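Local coordinates for protein tannase (Fusobacterium nucleatum subsp. nucleatum ATCC 25586, PDB 6YQ4) that acts as a tannase that detoxifies gallotannins, probably by hydrolysing their ester bonds on an alpha/beta-hydrolase scaffold, at residues 146-151 and 194-199; 305-310 and 336-341; 352-357 and 380-385. All coordinates share one frame; numbering follows the deposited sequence.

Contact 1: residues 146-151 and 194-199. With MG (magnesium ion), chain E.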
# COMPACT_ATOMS: atom_id res chain seq x y z
N LEU A 146 10.76 2.07 -18.06
CA LEU A 146 10.05 1.04 -18.82
C LEU A 146 9.48 1.60 -20.12
O LEU A 146 9.59 0.95 -21.16
CB LEU A 146 8.94 0.44 -17.98
CG LEU A 146 9.41 -0.33 -16.75
CD1 LEU A 146 8.23 -1.04 -16.11
CD2 LEU A 146 10.50 -1.29 -17.13
N TYR A 147 8.87 2.79 -20.08
CA TYR A 147 8.30 3.37 -21.30
C TYR A 147 9.38 3.74 -22.30
O TYR A 147 9.25 3.46 -23.50
CB TYR A 147 7.44 4.60 -20.97
CG TYR A 147 6.03 4.25 -20.55
CD1 TYR A 147 5.12 3.72 -21.47
CD2 TYR A 147 5.61 4.42 -19.24
CE1 TYR A 147 3.82 3.39 -21.10
CE2 TYR A 147 4.31 4.09 -18.85
CZ TYR A 147 3.42 3.57 -19.78
OH TYR A 147 2.15 3.25 -19.37
N LEU A 148 10.46 4.37 -21.83
CA LEU A 148 11.56 4.77 -22.70
C LEU A 148 12.13 3.59 -23.47
O LEU A 148 12.56 3.74 -24.62
CB LEU A 148 12.65 5.45 -21.88
CG LEU A 148 13.80 6.06 -22.71
CD1 LEU A 148 13.93 7.56 -22.50
CD2 LEU A 148 15.10 5.38 -22.36
N ASN A 149 12.14 2.40 -22.87
CA ASN A 149 12.73 1.22 -23.48
C ASN A 149 11.69 0.24 -24.00
O ASN A 149 12.03 -0.92 -24.24
CB ASN A 149 13.62 0.48 -22.49
CG ASN A 149 14.84 1.24 -22.14
OD1 ASN A 149 15.77 1.34 -22.93
ND2 ASN A 149 14.87 1.79 -20.94
N ASP A 150 10.44 0.68 -24.15
CA ASP A 150 9.39 -0.25 -24.55
C ASP A 150 9.69 -0.88 -25.91
O ASP A 150 9.52 -2.09 -26.09
CB ASP A 150 8.03 0.46 -24.58
CG ASP A 150 6.85 -0.50 -24.68
OD1 ASP A 150 5.73 -0.03 -24.98
OD2 ASP A 150 7.05 -1.71 -24.46
N GLU A 151 10.18 -0.08 -26.85
CA GLU A 151 10.31 -0.56 -28.22
C GLU A 151 11.39 -1.62 -28.34
O GLU A 151 11.33 -2.48 -29.23
CB GLU A 151 10.58 0.60 -29.18
CG GLU A 151 9.37 1.53 -29.29
CD GLU A 151 9.62 2.72 -30.21
OE1 GLU A 151 10.77 2.88 -30.70
OE2 GLU A 151 8.66 3.49 -30.46
N ALA A 194 13.95 9.46 -16.95
CA ALA A 194 13.57 9.58 -18.35
C ALA A 194 12.33 10.45 -18.48
O ALA A 194 11.46 10.47 -17.61
CB ALA A 194 13.31 8.20 -18.96
N GLU A 195 12.26 11.19 -19.59
CA GLU A 195 11.19 12.16 -19.79
C GLU A 195 10.13 11.55 -20.70
O GLU A 195 9.95 11.92 -21.85
CB GLU A 195 11.76 13.47 -20.34
CG GLU A 195 12.47 14.27 -19.23
CD GLU A 195 13.50 15.27 -19.76
OE1 GLU A 195 14.14 15.96 -18.94
OE2 GLU A 195 13.65 15.37 -20.99
N THR A 196 9.42 10.56 -20.13
CA THR A 196 8.44 9.77 -20.86
C THR A 196 7.11 9.91 -20.16
O THR A 196 6.38 10.89 -20.39
CB THR A 196 8.92 8.32 -21.01
OG1 THR A 196 9.02 7.71 -19.73
CG2 THR A 196 10.27 8.27 -21.66
N ARG A 197 6.73 8.96 -19.29
CA ARG A 197 5.47 9.02 -18.55
C ARG A 197 5.47 7.96 -17.46
O ARG A 197 6.28 7.02 -17.49
CB ARG A 197 4.27 8.83 -19.48
CG ARG A 197 4.25 7.54 -20.29
CD ARG A 197 3.05 7.57 -21.23
NE ARG A 197 2.32 6.30 -21.25
CZ ARG A 197 1.19 6.09 -21.92
NH1 ARG A 197 0.67 7.07 -22.65
NH2 ARG A 197 0.59 4.90 -21.86
N ASP A 198 4.56 8.12 -16.49
CA ASP A 198 4.52 7.24 -15.33
C ASP A 198 3.13 6.71 -14.99
O ASP A 198 2.96 6.08 -13.94
CB ASP A 198 5.15 7.95 -14.11
CG ASP A 198 4.55 9.32 -13.85
OD1 ASP A 198 3.31 9.39 -13.70
OD2 ASP A 198 5.31 10.32 -13.78
N ASP A 199 2.13 6.91 -15.85
CA ASP A 199 0.83 6.31 -15.61
C ASP A 199 0.92 4.80 -15.82
O ASP A 199 1.73 4.31 -16.62
CB ASP A 199 -0.23 6.92 -16.53
CG ASP A 199 0.03 6.63 -17.98
OD1 ASP A 199 1.08 7.09 -18.50
OD2 ASP A 199 -0.80 5.95 -18.61
MG MG E . 7.94 -3.84 -25.22
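Tyr147, near the C-terminal end of helix 134-148, packs one face of its ring against the side chain of Arg197 from the loop before strand 202-206. CG of Arg197, set between its backbone N and carbonyl carbon (chi1 57°), sits over the phenol face, 3.7 Å from the ring centroid and 15° off the ring normal, a CH-pi contact. Further along the arginine, NE passes over the rim of the same face, 3.3 Å from CE1 of Tyr147. The guanidinium does not lie flat on the ring: the two planes stand 74° apart. NH2 of Arg197 reaches Tyr147 OH in a weak hydrogen bond of 3.4 Å. Asp199 O sits at the edge of the Tyr147 ring, near its plane, 3.0 Å from Tyr147 OH. OD2 of Asp199 lies over one face of the guanidinium, toward its rim. OD1 of Asp199, 3.1 Å from Arg197 NE, is well off the guanidinium plane, so the salt bridge is electrostatic and not a directed hydrogen bond.

Beside the phenol, Leu148 crosses Thr196 at about a right angle. Its CD1 packs 3.7 Å from CB of Ala194, while its CB meets the Thr196 methyl. Thr196 OG1 hydrogen-bonds Arg144 O of helix 134-148. Just beyond the helix, Asp150 binds magnesium through both OD2 (2.4 Å) and its backbone O; Met153 O and Gly155 O complete the protein ligands seen. The arginine thus serves the phenol twice, by aliphatic contact with the face and by a weak bond to the hydroxyl, while the Asp199 carboxylate probably offsets part of its charge.

Contact 2: residues 305-310 and 336-341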
# COMPACT_ATOMS: atom_id res chain seq x y z
N ILE A 305 -21.55 -4.04 6.06
CA ILE A 305 -21.92 -4.94 4.97
C ILE A 305 -20.69 -5.60 4.38
O ILE A 305 -20.72 -6.78 4.01
CB ILE A 305 -22.74 -4.18 3.92
CG1 ILE A 305 -24.05 -3.70 4.54
CG2 ILE A 305 -23.07 -5.08 2.76
CD1 ILE A 305 -24.87 -2.78 3.64
N ILE A 306 -19.57 -4.87 4.30
CA ILE A 306 -18.29 -5.48 3.93
C ILE A 306 -18.00 -6.67 4.83
O ILE A 306 -17.57 -7.74 4.36
CB ILE A 306 -17.16 -4.45 4.01
CG1 ILE A 306 -17.30 -3.39 2.94
CG2 ILE A 306 -15.79 -5.11 3.87
CD1 ILE A 306 -16.28 -2.30 3.19
N ILE A 307 -18.19 -6.51 6.14
CA ILE A 307 -17.91 -7.61 7.06
C ILE A 307 -18.93 -8.73 6.85
O ILE A 307 -18.55 -9.90 6.77
CB ILE A 307 -17.88 -7.10 8.52
CG1 ILE A 307 -16.75 -6.08 8.72
CG2 ILE A 307 -17.68 -8.26 9.50
CD1 ILE A 307 -15.37 -6.64 8.46
N ARG A 308 -20.22 -8.38 6.73
CA ARG A 308 -21.24 -9.39 6.46
C ARG A 308 -20.88 -10.21 5.24
O ARG A 308 -20.97 -11.44 5.25
CB ARG A 308 -22.61 -8.74 6.25
CG ARG A 308 -23.74 -9.74 5.93
CD ARG A 308 -24.96 -9.08 5.25
NE ARG A 308 -24.69 -8.74 3.86
CZ ARG A 308 -25.44 -7.91 3.13
NH1 ARG A 308 -26.50 -7.34 3.67
NH2 ARG A 308 -25.10 -7.66 1.86
N ASN A 309 -20.46 -9.53 4.18
CA ASN A 309 -20.06 -10.23 2.97
C ASN A 309 -18.84 -11.09 3.21
O ASN A 309 -18.77 -12.22 2.70
CB ASN A 309 -19.80 -9.22 1.85
CG ASN A 309 -21.07 -8.71 1.20
OD1 ASN A 309 -22.20 -9.15 1.52
ND2 ASN A 309 -20.90 -7.78 0.28
N SER A 310 -17.86 -10.58 3.97
CA SER A 310 -16.70 -11.38 4.32
C SER A 310 -17.08 -12.65 5.09
O SER A 310 -16.67 -13.75 4.73
CB SER A 310 -15.70 -10.55 5.13
OG SER A 310 -14.61 -11.37 5.56
N VAL A 336 -27.04 -12.12 8.17
CA VAL A 336 -27.88 -11.10 7.54
C VAL A 336 -27.67 -9.70 8.11
O VAL A 336 -28.16 -8.73 7.51
CB VAL A 336 -29.38 -11.48 7.60
CG1 VAL A 336 -29.63 -12.85 6.95
CG2 VAL A 336 -29.91 -11.45 9.04
N ALA A 337 -26.95 -9.56 9.21
CA ALA A 337 -26.69 -8.26 9.80
C ALA A 337 -25.44 -8.37 10.66
O ALA A 337 -25.17 -9.42 11.25
CB ALA A 337 -27.87 -7.76 10.65
N VAL A 338 -24.67 -7.28 10.71
CA VAL A 338 -23.41 -7.19 11.48
C VAL A 338 -23.45 -5.92 12.31
O VAL A 338 -23.51 -4.82 11.75
CB VAL A 338 -22.17 -7.18 10.57
CG1 VAL A 338 -20.92 -6.84 11.38
CG2 VAL A 338 -22.01 -8.51 9.88
N ASN A 339 -23.38 -6.06 13.63
CA ASN A 339 -23.30 -4.88 14.49
C ASN A 339 -21.83 -4.45 14.54
O ASN A 339 -21.03 -4.98 15.32
CB ASN A 339 -23.86 -5.19 15.88
CG ASN A 339 -23.87 -3.96 16.78
OD1 ASN A 339 -23.12 -3.01 16.55
ND2 ASN A 339 -24.74 -3.97 17.80
N LEU A 340 -21.48 -3.48 13.69
CA LEU A 340 -20.07 -3.14 13.47
C LEU A 340 -19.37 -2.74 14.76
O LEU A 340 -18.20 -3.10 14.98
CB LEU A 340 -19.93 -2.03 12.44
CG LEU A 340 -18.46 -1.80 12.05
CD1 LEU A 340 -17.93 -2.90 11.09
CD2 LEU A 340 -18.24 -0.39 11.49
N ASP A 341 -20.05 -1.99 15.64
CA ASP A 341 -19.44 -1.61 16.91
C ASP A 341 -18.99 -2.83 17.69
O ASP A 341 -17.83 -2.93 18.11
CB ASP A 341 -20.43 -0.78 17.74
CG ASP A 341 -20.55 0.66 17.26
OD1 ASP A 341 -19.79 1.07 16.35
OD2 ASP A 341 -21.43 1.36 17.81
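The two-stranded antiparallel hairpin of strands 328-330 and 335-338 rests on helix 298-316 through Val338, whose two methyls divide between Ile307 and Arg308. The short helix and strand segments approach to 7.5 Å between axes, with their directions 123° apart. With CG1 of Val338 anti to the backbone N (chi1 170°), that methyl meets CG2 of Ile307 at 4.0 Å. The other, CG2, comes 3.6 Å from CA of Arg308 and also touches its CB, so the valine presses on the helix backbone itself. Ile307 carries a second contact: its CG1 meets CD1 of Leu340 at 4.1 Å, and the two side chains cross at about a right angle. Phe328 of the partner strand touches both Ile307 and Val338, adding an aromatic side to this apolar cluster.

Toward the start of strand 335-338 the pairing is irregular. Val336 and Ala337 both face Thr329 in a classic beta bulge, and here the aliphatic part of Arg308 takes over, with CD 3.9 Å from O of Val336. A bend at chi3 (74°) turns NE off the extended path of the chain. The guanidinium lies over CG2 of Ile305, and NH2 donates a hydrogen bond of 3.3 Å to OD1 of Asn309, which lies close to the guanidinium plane; NE adds a weak bond to the same oxygen. Beyond the strand, Asn339 occupies the N-cap position of helix 340-344, and Asp341 in its first turn makes a salt bridge back to Lys300 of helix 298-316.

Contact 3: residues 352-357 and 380-385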
# COMPACT_ATOMS: atom_id res chain seq x y z
N SER A 352 -1.92 2.40 19.49
CA SER A 352 -2.39 3.33 20.50
C SER A 352 -2.56 4.73 19.92
O SER A 352 -1.79 5.14 19.04
CB SER A 352 -1.42 3.38 21.69
OG SER A 352 -1.12 2.07 22.11
N PRO A 353 -3.52 5.51 20.42
CA PRO A 353 -3.86 6.79 19.79
C PRO A 353 -2.89 7.89 20.20
O PRO A 353 -2.55 8.02 21.38
CB PRO A 353 -5.27 7.07 20.33
CG PRO A 353 -5.25 6.45 21.70
CD PRO A 353 -4.29 5.28 21.66
N PRO A 354 -2.48 8.75 19.26
CA PRO A 354 -2.83 8.72 17.83
C PRO A 354 -1.97 7.71 17.05
O PRO A 354 -0.75 7.79 17.07
CB PRO A 354 -2.56 10.16 17.35
CG PRO A 354 -2.42 10.98 18.61
CD PRO A 354 -1.87 10.04 19.64
N ALA A 355 -2.63 6.81 16.33
CA ALA A 355 -1.98 5.63 15.78
C ALA A 355 -0.91 5.96 14.73
O ALA A 355 0.04 5.18 14.56
CB ALA A 355 -3.04 4.71 15.17
N PHE A 356 -1.05 7.06 13.99
CA PHE A 356 -0.12 7.42 12.92
C PHE A 356 0.68 8.68 13.22
O PHE A 356 1.91 8.66 13.13
CB PHE A 356 -0.87 7.55 11.58
CG PHE A 356 -1.51 6.27 11.14
CD1 PHE A 356 -2.77 5.91 11.62
CD2 PHE A 356 -0.84 5.39 10.32
CE1 PHE A 356 -3.35 4.72 11.28
CE2 PHE A 356 -1.42 4.19 9.96
CZ PHE A 356 -2.68 3.86 10.43
N ASP A 357 0.03 9.79 13.60
CA ASP A 357 0.77 11.00 14.00
C ASP A 357 0.88 11.05 15.53
O ASP A 357 0.09 11.73 16.21
CB ASP A 357 0.12 12.26 13.45
CG ASP A 357 1.05 13.47 13.55
OD1 ASP A 357 2.17 13.25 14.08
OD2 ASP A 357 0.69 14.60 13.11
N THR A 380 -0.53 16.15 10.92
CA THR A 380 -1.91 16.44 11.20
C THR A 380 -1.94 17.70 12.04
O THR A 380 -1.03 17.97 12.82
CB THR A 380 -2.63 15.29 11.95
OG1 THR A 380 -2.07 15.14 13.27
CG2 THR A 380 -2.48 13.99 11.19
N LYS A 381 -3.00 18.48 11.84
CA LYS A 381 -3.22 19.62 12.72
C LYS A 381 -3.39 19.17 14.16
O LYS A 381 -3.05 19.92 15.09
CB LYS A 381 -4.45 20.39 12.23
CG LYS A 381 -4.82 21.60 13.05
CD LYS A 381 -6.28 21.97 12.86
CE LYS A 381 -6.61 23.15 13.71
NZ LYS A 381 -5.42 24.05 13.75
N PHE A 382 -3.91 17.96 14.38
CA PHE A 382 -4.31 17.56 15.72
C PHE A 382 -3.09 17.35 16.63
O PHE A 382 -3.01 17.92 17.73
CB PHE A 382 -5.18 16.30 15.66
CG PHE A 382 -5.49 15.72 17.00
CD1 PHE A 382 -6.59 16.17 17.72
CD2 PHE A 382 -4.66 14.76 17.58
CE1 PHE A 382 -6.87 15.67 19.00
CE2 PHE A 382 -4.91 14.25 18.86
CZ PHE A 382 -6.02 14.71 19.57
N SER A 383 -2.15 16.52 16.20
CA SER A 383 -0.96 16.25 16.99
C SER A 383 -0.06 17.47 17.05
O SER A 383 0.55 17.74 18.10
CB SER A 383 -0.22 15.05 16.40
OG SER A 383 -1.10 13.95 16.30
N PHE A 384 0.03 18.24 15.97
CA PHE A 384 0.86 19.44 15.99
C PHE A 384 0.33 20.44 17.02
O PHE A 384 1.09 20.93 17.87
CB PHE A 384 0.93 20.07 14.60
CG PHE A 384 1.63 21.41 14.57
CD1 PHE A 384 3.01 21.49 14.47
CD2 PHE A 384 0.90 22.59 14.66
CE1 PHE A 384 3.66 22.73 14.46
CE2 PHE A 384 1.54 23.84 14.65
CZ PHE A 384 2.93 23.90 14.56
N ASP A 385 -0.98 20.73 16.98
CA ASP A 385 -1.55 21.74 17.87
C ASP A 385 -1.41 21.34 19.34
O ASP A 385 -1.23 22.21 20.20
CB ASP A 385 -3.04 21.98 17.57
CG ASP A 385 -3.27 22.79 16.29
OD1 ASP A 385 -2.31 23.16 15.59
OD2 ASP A 385 -4.45 23.04 15.98
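Asp357 and Thr380 reach toward each other tip to tip, and OD2 of Asp357 receives two hydrogen bonds from the threonine. Thr380 OG1 donates at 2.8 Å and Thr380 N at 2.9 Å; both meet the oxygen on its anti side, but from opposite faces of the carboxylate plane. A third bond runs from the Ser383 hydroxyl to the backbone O of Asp357, with OG a short 2.5 Å from that oxygen, while CB of Ser383 packs beside the carboxylate. Alongside, the ring of Pro354, which follows a cis peptide bond, puts CG 4.1 Å from CE2 at the edge of the Phe382 ring.

Thr380 is the N-cap of helix 381-394. With OG1 between the backbone N and the carbonyl carbon (chi1 66°), the hydroxyl accepts from Ser383 N at 3.2 Å, in a nearly straight bond of 168°, while giving its own proton to Asp357. The carboxylate therefore stands behind the cap, where the helix dipole would probably stabilise its negative charge.

Further out, Phe379 N also donates to OD2, and OD1 is held by Asn366 ND2 and His378 ND1. Asp216 of helix 212-223 accepts hydrogen bonds from the backbone N atoms of Phe356 and Asp357 and so holds the loop as well. Leu268 of helix 259-279 touches both Pro354 and Phe382.

Overall arrangement
From the N terminus, contact 1 is met first. It closes its loop beside the magnesium site, tying helix 134-148 to the loop that leads into the inner strand 202-206 of the large mixed sheet. Contact 2 then brings a small hairpin back onto helix 298-316. Contact 3 follows, joining the loop after helix 340-344 to the start of helix 381-394. The three loops run in series, without nesting or crossing. Contact 1 lies on the opposite side of the chain's centre from the other two, its centre about 44 Å from that of contact 2 and about 39 Å from that of contact 3. Contacts 2 and 3 do not touch either; their nearest atoms are about 16 Å apart.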